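Long-range contact in TipC2 (Streptococcus intermedius B196, PDB 6DHX), which probably protects its bacterial producer as an immunity protein against an antibacterial toxin exported by the type VII secretion system: residues 94-108 and 147-161. Numbering follows the deposited sequence.
Sequences FEKEIGPNVRVRIWN and YGITAKDLDAHYEKI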
ATOM      1  N   PHE A  94       1.578  -4.915   0.067  1.00 21.71           N
ATOM      2  CA  PHE A  94       1.070  -6.248  -0.146  1.00 23.06           C
ATOM      3  C   PHE A  94       2.210  -7.221   0.031  1.00 26.27           C
ATOM      4  O   PHE A  94       3.395  -6.847   0.010  1.00 24.52           O
ATOM      5  CB  PHE A  94       0.423  -6.414  -1.524  1.00 22.35           C
ATOM      6  CG  PHE A  94       1.367  -6.163  -2.710  1.00 26.52           C
ATOM      7  CD1 PHE A  94       1.531  -4.878  -3.228  1.00 21.96           C
ATOM      8  CD2 PHE A  94       2.030  -7.226  -3.327  1.00 29.79           C
ATOM      9  CE1 PHE A  94       2.359  -4.639  -4.340  1.00 24.00           C
ATOM     10  CE2 PHE A  94       2.864  -6.992  -4.424  1.00 32.17           C
ATOM     11  CZ  PHE A  94       3.007  -5.704  -4.957  1.00 26.60           C
ATOM     12  N   GLU A  95       1.829  -8.471   0.260  1.00 25.85           N
ATOM     13  CA  GLU A  95       2.773  -9.537   0.596  1.00 25.82           C
ATOM     14  C   GLU A  95       2.427 -10.789  -0.191  1.00 27.18           C
ATOM     15  O   GLU A  95       1.251 -11.079  -0.451  1.00 30.70           O
ATOM     16  CB  GLU A  95       2.779  -9.862   2.117  1.00 26.62           C
ATOM     17  CG  GLU A  95       3.008  -8.652   3.053  1.00 29.53           C
ATOM     18  CD  GLU A  95       3.222  -9.058   4.521  1.00 39.74           C
ATOM     19  OE1 GLU A  95       3.020 -10.243   4.860  1.00 39.28           O
ATOM     20  OE2 GLU A  95       3.581  -8.174   5.338  1.00 36.84           O
ATOM     21  N   LYS A  96       3.467 -11.518  -0.582  1.00 28.39           N
ATOM     22  CA  LYS A  96       3.362 -12.702  -1.421  1.00 32.48           C
ATOM     23  C   LYS A  96       4.364 -13.726  -0.929  1.00 37.40           C
ATOM     24  O   LYS A  96       5.511 -13.390  -0.598  1.00 33.27           O
ATOM     25  CB  LYS A  96       3.646 -12.362  -2.890  1.00 35.18           C
ATOM     26  CG  LYS A  96       3.286 -13.472  -3.882  1.00 41.63           C
ATOM     27  CD  LYS A  96       3.750 -13.115  -5.282  1.00 46.79           C
ATOM     28  CE  LYS A  96       5.087 -13.776  -5.593  1.00 57.84           C
ATOM     29  NZ  LYS A  96       5.022 -15.266  -5.492  1.00 63.50           N
ATOM     30  N   GLU A  97       3.947 -14.979  -0.872  1.00 33.95           N
ATOM     31  CA  GLU A  97       4.914 -16.002  -0.521  1.00 38.86           C
ATOM     32  C   GLU A  97       5.884 -16.189  -1.693  1.00 43.91           C
ATOM     33  O   GLU A  97       5.463 -16.213  -2.854  1.00 41.20           O
ATOM     34  CB  GLU A  97       4.199 -17.308  -0.171  1.00 43.23           C
ATOM     35  CG  GLU A  97       5.132 -18.320   0.474  1.00 56.04           C
ATOM     36  CD  GLU A  97       4.576 -19.741   0.458  1.00 72.09           C
ATOM     37  OE1 GLU A  97       3.622 -20.005  -0.316  1.00 77.08           O
ATOM     38  OE2 GLU A  97       5.112 -20.592   1.208  1.00 72.30           O
ATOM     39  N   ILE A  98       7.186 -16.265  -1.405  1.00 36.58           N
ATOM     40  CA  ILE A  98       8.188 -16.494  -2.450  1.00 37.57           C
ATOM     41  C   ILE A  98       8.976 -17.766  -2.251  1.00 44.69           C
ATOM     42  O   ILE A  98       9.623 -18.236  -3.205  1.00 44.72           O
ATOM     43  CB  ILE A  98       9.146 -15.294  -2.597  1.00 38.25           C
ATOM     44  CG1 ILE A  98      10.016 -15.128  -1.346  1.00 42.55           C
ATOM     45  CG2 ILE A  98       8.337 -14.029  -2.887  1.00 34.77           C
ATOM     46  CD1 ILE A  98      11.108 -14.109  -1.543  1.00 43.68           C
ATOM     47  N   GLY A  99       8.924 -18.363  -1.073  1.00 45.94           N
ATOM     48  CA  GLY A  99       9.548 -19.632  -0.834  1.00 46.64           C
ATOM     49  C   GLY A  99       9.031 -20.157   0.480  1.00 54.69           C
ATOM     50  O   GLY A  99       8.200 -19.515   1.130  1.00 50.95           O
ATOM     51  N   PRO A 100       9.530 -21.309   0.931  1.00 51.50           N
ATOM     52  CA  PRO A 100       8.997 -21.881   2.177  1.00 52.44           C
ATOM     53  C   PRO A 100       9.368 -20.986   3.352  1.00 47.75           C
ATOM     54  O   PRO A 100      10.542 -20.688   3.572  1.00 47.70           O
ATOM     55  CB  PRO A 100       9.672 -23.257   2.256  1.00 57.61           C
ATOM     56  CG  PRO A 100      10.964 -23.090   1.523  1.00 57.15           C
ATOM     57  CD  PRO A 100      10.728 -22.025   0.450  1.00 54.35           C
ATOM     58  N   ASN A 101       8.345 -20.505   4.060  1.00 51.43           N
ATOM     59  CA  ASN A 101       8.500 -19.632   5.231  1.00 50.77           C
ATOM     60  C   ASN A 101       9.095 -18.265   4.883  1.00 44.10           C
ATOM     61  O   ASN A 101       9.674 -17.600   5.741  1.00 46.81           O
ATOM     62  CB  ASN A 101       9.338 -20.309   6.317  1.00 55.28           C
ATOM     63  CG  ASN A 101       8.774 -21.656   6.718  1.00 67.51           C
ATOM     64  OD1 ASN A 101       7.671 -21.739   7.259  1.00 72.91           O
ATOM     65  ND2 ASN A 101       9.525 -22.720   6.452  1.00 70.76           N
ATOM     66  N   VAL A 102       8.951 -17.797   3.651  1.00 40.65           N
ATOM     67  CA  VAL A 102       9.521 -16.498   3.275  1.00 39.84           C
ATOM     68  C   VAL A 102       8.511 -15.760   2.412  1.00 35.48           C
ATOM     69  O   VAL A 102       7.987 -16.335   1.455  1.00 39.14           O
ATOM     70  CB  VAL A 102      10.865 -16.637   2.524  1.00 41.27           C
ATOM     71  CG1 VAL A 102      11.401 -15.246   2.146  1.00 41.58           C
ATOM     72  CG2 VAL A 102      11.913 -17.410   3.377  1.00 47.19           C
ATOM     73  N   ARG A 103       8.229 -14.492   2.751  1.00 32.45           N
ATOM     74  CA  ARG A 103       7.334 -13.646   1.965  1.00 34.24           C
ATOM     75  C   ARG A 103       8.066 -12.378   1.575  1.00 33.22           C
ATOM     76  O   ARG A 103       8.912 -11.875   2.326  1.00 35.06           O
ATOM     77  CB  ARG A 103       6.033 -13.259   2.736  1.00 33.38           C
ATOM     78  CG  ARG A 103       5.295 -14.491   3.366  1.00 36.67           C
ATOM     79  CD  ARG A 103       3.895 -14.068   3.844  1.00 40.91           C
ATOM     80  NE  ARG A 103       3.894 -12.910   4.751  1.00 44.45           N
ATOM     81  CZ  ARG A 103       4.142 -12.997   6.063  1.00 44.17           C
ATOM     82  NH1 ARG A 103       4.430 -14.176   6.604  1.00 45.41           N
ATOM     83  NH2 ARG A 103       4.109 -11.905   6.828  1.00 40.65           N
ATOM     84  N   VAL A 104       7.754 -11.871   0.402  1.00 29.36           N
ATOM     85  CA  VAL A 104       8.175 -10.535   0.015  1.00 27.45           C
ATOM     86  C   VAL A 104       7.054  -9.561   0.349  1.00 34.97           C
ATOM     87  O   VAL A 104       5.869  -9.891   0.289  1.00 31.44           O
ATOM     88  CB  VAL A 104       8.539 -10.495  -1.481  1.00 30.82           C
ATOM     89  CG1 VAL A 104       7.261 -10.651  -2.349  1.00 30.24           C
ATOM     90  CG2 VAL A 104       9.278  -9.245  -1.831  1.00 30.59           C
ATOM     91  N   ARG A 105       7.432  -8.371   0.781  1.00 27.74           N
ATOM     92  CA  ARG A 105       6.471  -7.322   1.091  1.00 29.53           C
ATOM     93  C   ARG A 105       6.827  -6.144   0.220  1.00 31.96           C
ATOM     94  O   ARG A 105       7.954  -5.651   0.287  1.00 30.83           O
ATOM     95  CB  ARG A 105       6.552  -6.911   2.551  1.00 30.72           C
ATOM     96  CG  ARG A 105       6.782  -8.030   3.525  1.00 49.27           C
ATOM     97  CD  ARG A 105       7.113  -7.424   4.898  1.00 59.54           C
ATOM     98  NE  ARG A 105       5.923  -7.054   5.683  1.00 61.46           N
ATOM     99  CZ  ARG A 105       5.222  -5.923   5.583  1.00 64.09           C
ATOM    100  NH1 ARG A 105       4.173  -5.730   6.380  1.00 56.26           N
ATOM    101  NH2 ARG A 105       5.526  -5.011   4.675  1.00 67.86           N
ATOM    102  N   ILE A 106       5.890  -5.679  -0.593  1.00 22.97           N
ATOM    103  CA  ILE A 106       6.161  -4.509  -1.406  1.00 21.85           C
ATOM    104  C   ILE A 106       5.358  -3.364  -0.801  1.00 24.37           C
ATOM    105  O   ILE A 106       4.137  -3.475  -0.610  1.00 26.33           O
ATOM    106  CB  ILE A 106       5.851  -4.777  -2.893  1.00 26.54           C
ATOM    107  CG1 ILE A 106       6.875  -5.811  -3.402  1.00 35.09           C
ATOM    108  CG2 ILE A 106       6.011  -3.541  -3.729  1.00 23.37           C
ATOM    109  CD1 ILE A 106       6.596  -6.332  -4.826  1.00 41.38           C
ATOM    110  N   TRP A 107       6.063  -2.281  -0.506  1.00 23.53           N
ATOM    111  CA  TRP A 107       5.675  -1.229   0.418  1.00 28.48           C
ATOM    112  C   TRP A 107       5.667   0.080  -0.349  1.00 27.85           C
ATOM    113  O   TRP A 107       6.707   0.498  -0.872  1.00 26.83           O
ATOM    114  CB  TRP A 107       6.755  -1.221   1.505  1.00 33.86           C
ATOM    115  CG  TRP A 107       6.602  -0.439   2.652  1.00 32.92           C
ATOM    116  CD1 TRP A 107       7.038   0.846   2.845  1.00 35.56           C
ATOM    117  CD2 TRP A 107       6.072  -0.875   3.885  1.00 33.64           C
ATOM    118  NE1 TRP A 107       6.791   1.235   4.128  1.00 36.59           N
ATOM    119  CE2 TRP A 107       6.190   0.200   4.792  1.00 37.67           C
ATOM    120  CE3 TRP A 107       5.523  -2.074   4.323  1.00 39.90           C
ATOM    121  CZ2 TRP A 107       5.752   0.116   6.115  1.00 46.29           C
ATOM    122  CZ3 TRP A 107       5.078  -2.151   5.636  1.00 46.83           C
ATOM    123  CH2 TRP A 107       5.199  -1.066   6.513  1.00 42.96           C
ATOM    124  N   ASN A 108       4.507   0.741  -0.430  1.00 20.20           N
ATOM    125  CA  ASN A 108       4.375   1.860  -1.363  1.00 19.63           C
ATOM    126  C   ASN A 108       3.782   3.005  -0.576  1.00 22.37           C
ATOM    127  O   ASN A 108       2.573   3.003  -0.306  1.00 23.08           O
ATOM    128  CB  ASN A 108       3.483   1.499  -2.534  1.00 21.61           C
ATOM    129  CG  ASN A 108       3.894   0.160  -3.149  1.00 26.92           C
ATOM    130  OD1 ASN A 108       4.892   0.120  -3.881  1.00 27.33           O
ATOM    131  ND2 ASN A 108       3.173  -0.933  -2.823  1.00 25.18           N
ATOM    132  N   TYR A 147      15.415 -16.663  -4.549  1.00 42.47           N
ATOM    133  CA  TYR A 147      14.162 -17.158  -5.082  1.00 44.62           C
ATOM    134  C   TYR A 147      13.893 -16.695  -6.512  1.00 46.87           C
ATOM    135  O   TYR A 147      12.779 -16.886  -7.011  1.00 54.37           O
ATOM    136  CB  TYR A 147      13.027 -16.769  -4.131  1.00 47.73           C
ATOM    137  CG  TYR A 147      13.176 -17.518  -2.829  1.00 45.04           C
ATOM    138  CD1 TYR A 147      12.958 -18.892  -2.783  1.00 50.57           C
ATOM    139  CD2 TYR A 147      13.558 -16.882  -1.668  1.00 41.65           C
ATOM    140  CE1 TYR A 147      13.122 -19.598  -1.617  1.00 51.05           C
ATOM    141  CE2 TYR A 147      13.747 -17.594  -0.483  1.00 46.45           C
ATOM    142  CZ  TYR A 147      13.502 -18.951  -0.467  1.00 50.15           C
ATOM    143  OH  TYR A 147      13.658 -19.681   0.689  1.00 55.23           O
ATOM    144  N   GLY A 148      14.886 -16.118  -7.184  1.00 44.23           N
ATOM    145  CA  GLY A 148      14.749 -15.734  -8.581  1.00 46.59           C
ATOM    146  C   GLY A 148      13.793 -14.588  -8.879  1.00 45.30           C
ATOM    147  O   GLY A 148      13.145 -14.588  -9.922  1.00 50.37           O
ATOM    148  N   ILE A 149      13.718 -13.591  -8.005  1.00 42.32           N
ATOM    149  CA  ILE A 149      12.831 -12.455  -8.199  1.00 38.30           C
ATOM    150  C   ILE A 149      13.644 -11.275  -8.717  1.00 40.44           C
ATOM    151  O   ILE A 149      14.507 -10.751  -8.010  1.00 40.54           O
ATOM    152  CB  ILE A 149      12.128 -12.096  -6.890  1.00 40.10           C
ATOM    153  CG1 ILE A 149      11.397 -13.332  -6.385  1.00 46.68           C
ATOM    154  CG2 ILE A 149      11.192 -10.902  -7.111  1.00 35.10           C
ATOM    155  CD1 ILE A 149      10.778 -13.138  -5.069  1.00 53.39           C
ATOM    156  N   THR A 150      13.350 -10.837  -9.938  1.00 39.37           N
ATOM    157  CA  THR A 150      14.091  -9.753 -10.564  1.00 40.76           C
ATOM    158  C   THR A 150      13.398  -8.422 -10.345  1.00 45.52           C
ATOM    159  O   THR A 150      12.237  -8.356  -9.922  1.00 43.98           O
ATOM    160  CB  THR A 150      14.229 -10.006 -12.067  1.00 45.24           C
ATOM    161  OG1 THR A 150      12.927  -9.969 -12.664  1.00 47.16           O
ATOM    162  CG2 THR A 150      14.896 -11.386 -12.324  1.00 47.02           C
ATOM    163  N   ALA A 151      14.109  -7.339 -10.678  1.00 40.40           N
ATOM    164  CA  ALA A 151      13.436  -6.036 -10.667  1.00 41.06           C
ATOM    165  C   ALA A 151      12.221  -6.028 -11.592  1.00 44.09           C
ATOM    166  O   ALA A 151      11.187  -5.408 -11.283  1.00 42.88           O
ATOM    167  CB  ALA A 151      14.424  -4.938 -11.067  1.00 43.51           C
ATOM    168  N   LYS A 152      12.318  -6.713 -12.731  1.00 45.22           N
ATOM    169  CA  LYS A 152      11.177  -6.785 -13.643  1.00 46.16           C
ATOM    170  C   LYS A 152      10.020  -7.544 -13.005  1.00 38.91           C
ATOM    171  O   LYS A 152       8.855  -7.176 -13.188  1.00 40.51           O
ATOM    172  CB  LYS A 152      11.621  -7.432 -14.959  1.00 52.38           C
ATOM    173  CG  LYS A 152      10.808  -7.034 -16.166  1.00 61.64           C
ATOM    174  CD  LYS A 152      11.714  -6.848 -17.385  1.00 66.65           C
ATOM    175  CE  LYS A 152      11.772  -8.083 -18.231  1.00 70.41           C
ATOM    176  NZ  LYS A 152      12.741  -7.916 -19.365  1.00 79.57           N
ATOM    177  N   ASP A 153      10.322  -8.582 -12.210  1.00 39.57           N
ATOM    178  CA  ASP A 153       9.271  -9.249 -11.442  1.00 37.45           C
ATOM    179  C   ASP A 153       8.634  -8.306 -10.416  1.00 31.40           C
ATOM    180  O   ASP A 153       7.415  -8.352 -10.199  1.00 34.09           O
ATOM    181  CB  ASP A 153       9.830 -10.480 -10.741  1.00 38.40           C
ATOM    182  CG  ASP A 153      10.319 -11.548 -11.726  1.00 45.62           C
ATOM    183  OD1 ASP A 153       9.804 -11.618 -12.866  1.00 46.07           O
ATOM    184  OD2 ASP A 153      11.221 -12.317 -11.360  1.00 44.90           O
ATOM    185  N   LEU A 154       9.447  -7.497  -9.725  1.00 35.94           N
ATOM    186  CA  LEU A 154       8.874  -6.555  -8.766  1.00 32.85           C
ATOM    187  C   LEU A 154       7.929  -5.574  -9.462  1.00 34.10           C
ATOM    188  O   LEU A 154       6.849  -5.254  -8.941  1.00 30.96           O
ATOM    189  CB  LEU A 154       9.966  -5.785  -8.039  1.00 30.83           C
ATOM    190  CG  LEU A 154      10.880  -6.667  -7.186  1.00 33.58           C
ATOM    191  CD1 LEU A 154      12.004  -5.842  -6.599  1.00 34.93           C
ATOM    192  CD2 LEU A 154      10.081  -7.384  -6.110  1.00 32.00           C
ATOM    193  N   ASP A 155       8.321  -5.091 -10.643  1.00 29.45           N
ATOM    194  CA  ASP A 155       7.439  -4.230 -11.426  1.00 32.17           C
ATOM    195  C   ASP A 155       6.148  -4.946 -11.763  1.00 30.37           C
ATOM    196  O   ASP A 155       5.069  -4.354 -11.691  1.00 29.89           O
ATOM    197  CB  ASP A 155       8.117  -3.797 -12.728  1.00 37.46           C
ATOM    198  CG  ASP A 155       9.257  -2.809 -12.505  1.00 43.20           C
ATOM    199  OD1 ASP A 155       9.220  -2.059 -11.515  1.00 37.74           O
ATOM    200  OD2 ASP A 155      10.201  -2.813 -13.329  1.00 45.10           O
ATOM    201  N   ALA A 156       6.235  -6.218 -12.143  1.00 33.00           N
ATOM    202  CA  ALA A 156       5.015  -6.917 -12.527  1.00 30.51           C
ATOM    203  C   ALA A 156       4.075  -7.096 -11.329  1.00 32.61           C
ATOM    204  O   ALA A 156       2.857  -6.965 -11.484  1.00 29.64           O
ATOM    205  CB  ALA A 156       5.355  -8.263 -13.174  1.00 34.34           C
ATOM    206  N   HIS A 157       4.617  -7.411 -10.141  1.00 30.53           N
ATOM    207  CA  HIS A 157       3.797  -7.541  -8.934  1.00 32.77           C
ATOM    208  C   HIS A 157       3.136  -6.211  -8.584  1.00 32.87           C
ATOM    209  O   HIS A 157       1.937  -6.156  -8.261  1.00 26.32           O
ATOM    210  CB  HIS A 157       4.645  -8.036  -7.747  1.00 28.18           C
ATOM    211  CG  HIS A 157       5.078  -9.470  -7.870  1.00 35.26           C
ATOM    212  ND1 HIS A 157       4.189 -10.496  -8.096  1.00 42.02           N
ATOM    213  CD2 HIS A 157       6.305 -10.042  -7.809  1.00 40.78           C
ATOM    214  CE1 HIS A 157       4.850 -11.639  -8.188  1.00 48.44           C
ATOM    215  NE2 HIS A 157       6.136 -11.394  -8.006  1.00 42.19           N
ATOM    216  N   TYR A 158       3.901  -5.128  -8.672  1.00 27.82           N
ATOM    217  CA  TYR A 158       3.360  -3.797  -8.402  1.00 26.23           C
ATOM    218  C   TYR A 158       2.238  -3.456  -9.384  1.00 28.34           C
ATOM    219  O   TYR A 158       1.163  -2.985  -8.989  1.00 26.26           O
ATOM    220  CB  TYR A 158       4.500  -2.763  -8.488  1.00 27.91           C
ATOM    221  CG  TYR A 158       3.965  -1.379  -8.265  1.00 27.88           C
ATOM    222  CD1 TYR A 158       3.885  -0.866  -6.978  1.00 26.42           C
ATOM    223  CD2 TYR A 158       3.522  -0.601  -9.330  1.00 26.61           C
ATOM    224  CE1 TYR A 158       3.377   0.395  -6.736  1.00 24.15           C
ATOM    225  CE2 TYR A 158       2.976   0.687  -9.111  1.00 28.90           C
ATOM    226  CZ  TYR A 158       2.925   1.174  -7.797  1.00 26.37           C
ATOM    227  OH  TYR A 158       2.411   2.429  -7.543  1.00 28.70           O
ATOM    228  N   GLU A 159       2.466  -3.715 -10.676  1.00 27.27           N
ATOM    229  CA  GLU A 159       1.439  -3.449 -11.684  1.00 25.74           C
ATOM    230  C   GLU A 159       0.183  -4.265 -11.393  1.00 26.28           C
ATOM    231  O   GLU A 159      -0.934  -3.754 -11.484  1.00 27.20           O
ATOM    232  CB  GLU A 159       1.981  -3.759 -13.082  1.00 28.82           C
ATOM    233  CG  GLU A 159       0.935  -3.789 -14.204  1.00 32.15           C
ATOM    234  CD  GLU A 159       0.299  -2.433 -14.485  1.00 39.38           C
ATOM    235  OE1 GLU A 159       0.901  -1.380 -14.162  1.00 36.44           O
ATOM    236  OE2 GLU A 159      -0.805  -2.424 -15.081  1.00 41.28           O
ATOM    237  N   LYS A 160       0.359  -5.529 -11.032  1.00 29.24           N
ATOM    238  CA  LYS A 160      -0.788  -6.409 -10.830  1.00 30.08           C
ATOM    239  C   LYS A 160      -1.615  -6.012  -9.606  1.00 31.08           C
ATOM    240  O   LYS A 160      -2.852  -6.004  -9.659  1.00 30.27           O
ATOM    241  CB  LYS A 160      -0.283  -7.840 -10.689  1.00 31.60           C
ATOM    242  CG  LYS A 160      -1.418  -8.860 -10.566  1.00 37.08           C
ATOM    243  CD  LYS A 160      -0.770 -10.259 -10.460  1.00 49.58           C
ATOM    244  CE  LYS A 160      -1.761 -11.302  -9.967  1.00 60.71           C
ATOM    245  NZ  LYS A 160      -2.977 -11.344 -10.817  1.00 67.57           N
ATOM    246  N   ILE A 161      -0.953  -5.715  -8.492  1.00 25.44           N
ATOM    247  CA  ILE A 161      -1.673  -5.470  -7.250  1.00 25.17           C
ATOM    248  C   ILE A 161      -1.984  -4.003  -7.059  1.00 24.76           C
ATOM    249  O   ILE A 161      -3.111  -3.657  -6.679  1.00 24.75           O
ATOM    250  CB  ILE A 161      -0.884  -6.015  -6.040  1.00 24.93           C
ATOM    251  CG1 ILE A 161      -0.656  -7.526  -6.197  1.00 29.80           C
ATOM    252  CG2 ILE A 161      -1.618  -5.627  -4.709  1.00 20.67           C
ATOM    253  CD1 ILE A 161      -1.961  -8.361  -6.323  1.00 31.46           C
TER
HETATM  254  O   HOH W   1       9.683 -17.458  -5.810  1.00 48.04           O
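Phe94 lies flat between Ile161 and Ile106. Ile161 CB stands 3.8 Å from the ring centroid, almost on the ring normal, with its CG1 and CG2 branches straddling the ring from CD2 to CD1; Ile106 CB sits toward the rim of the opposite face. With CG of Phe94 between the backbone N and the carbonyl carbon (chi1 61°), the ring reaches the helix, where Phe94 CZ comes within 3.5 Å of His157 O, a carbonyl already bonded to Ile161 N. Two residues on, the aliphatic chain of Lys96 crosses the His157 side chain at about a right angle, Lys96 CE 3.4 Å from His157 CE1. Bent at chi3 and chi4, the chain brings Lys96 NZ to Glu97 O, 2.8 Å away, while His157 ND1 bonds Tyr74 OH on the neighbouring strand.

These alternate residues form the inner side of a beta hairpin against which helix 151-173 packs; its 151-161 part crosses strand 102-108 at -65°. On the other side of the hairpin Arg103 grips Glu95 OE1 with NE and NH2 in a salt bridge.

Ile98 packs on the linker between helices 137-146 and 151-173: Ile98 CG2 presses on Ile149 CD1 at 3.4 Å, tighter than usual, and CD1 touches Tyr147 CD2. A water donates to Ile98 O and weakly to Tyr147 O. Ile98 and Gly99 form a classic beta bulge opposite Val102, and Gly99 CA makes an off-centre CH-pi contact with the Tyr147 ring. Pro100 CD and Val102 CG2 meet the same tyrosine at OH.

Farther along, Ile106 reaches CD1 into the angle between Leu154 CD2 and His157 CB. Asn108 turns OD1 to the edge of Tyr158, 3.2 Å from Tyr158 CE1; this buried oxygen has no hydrogen-bonding partner in the model, whereas ND2 is bonded to Ile92 O.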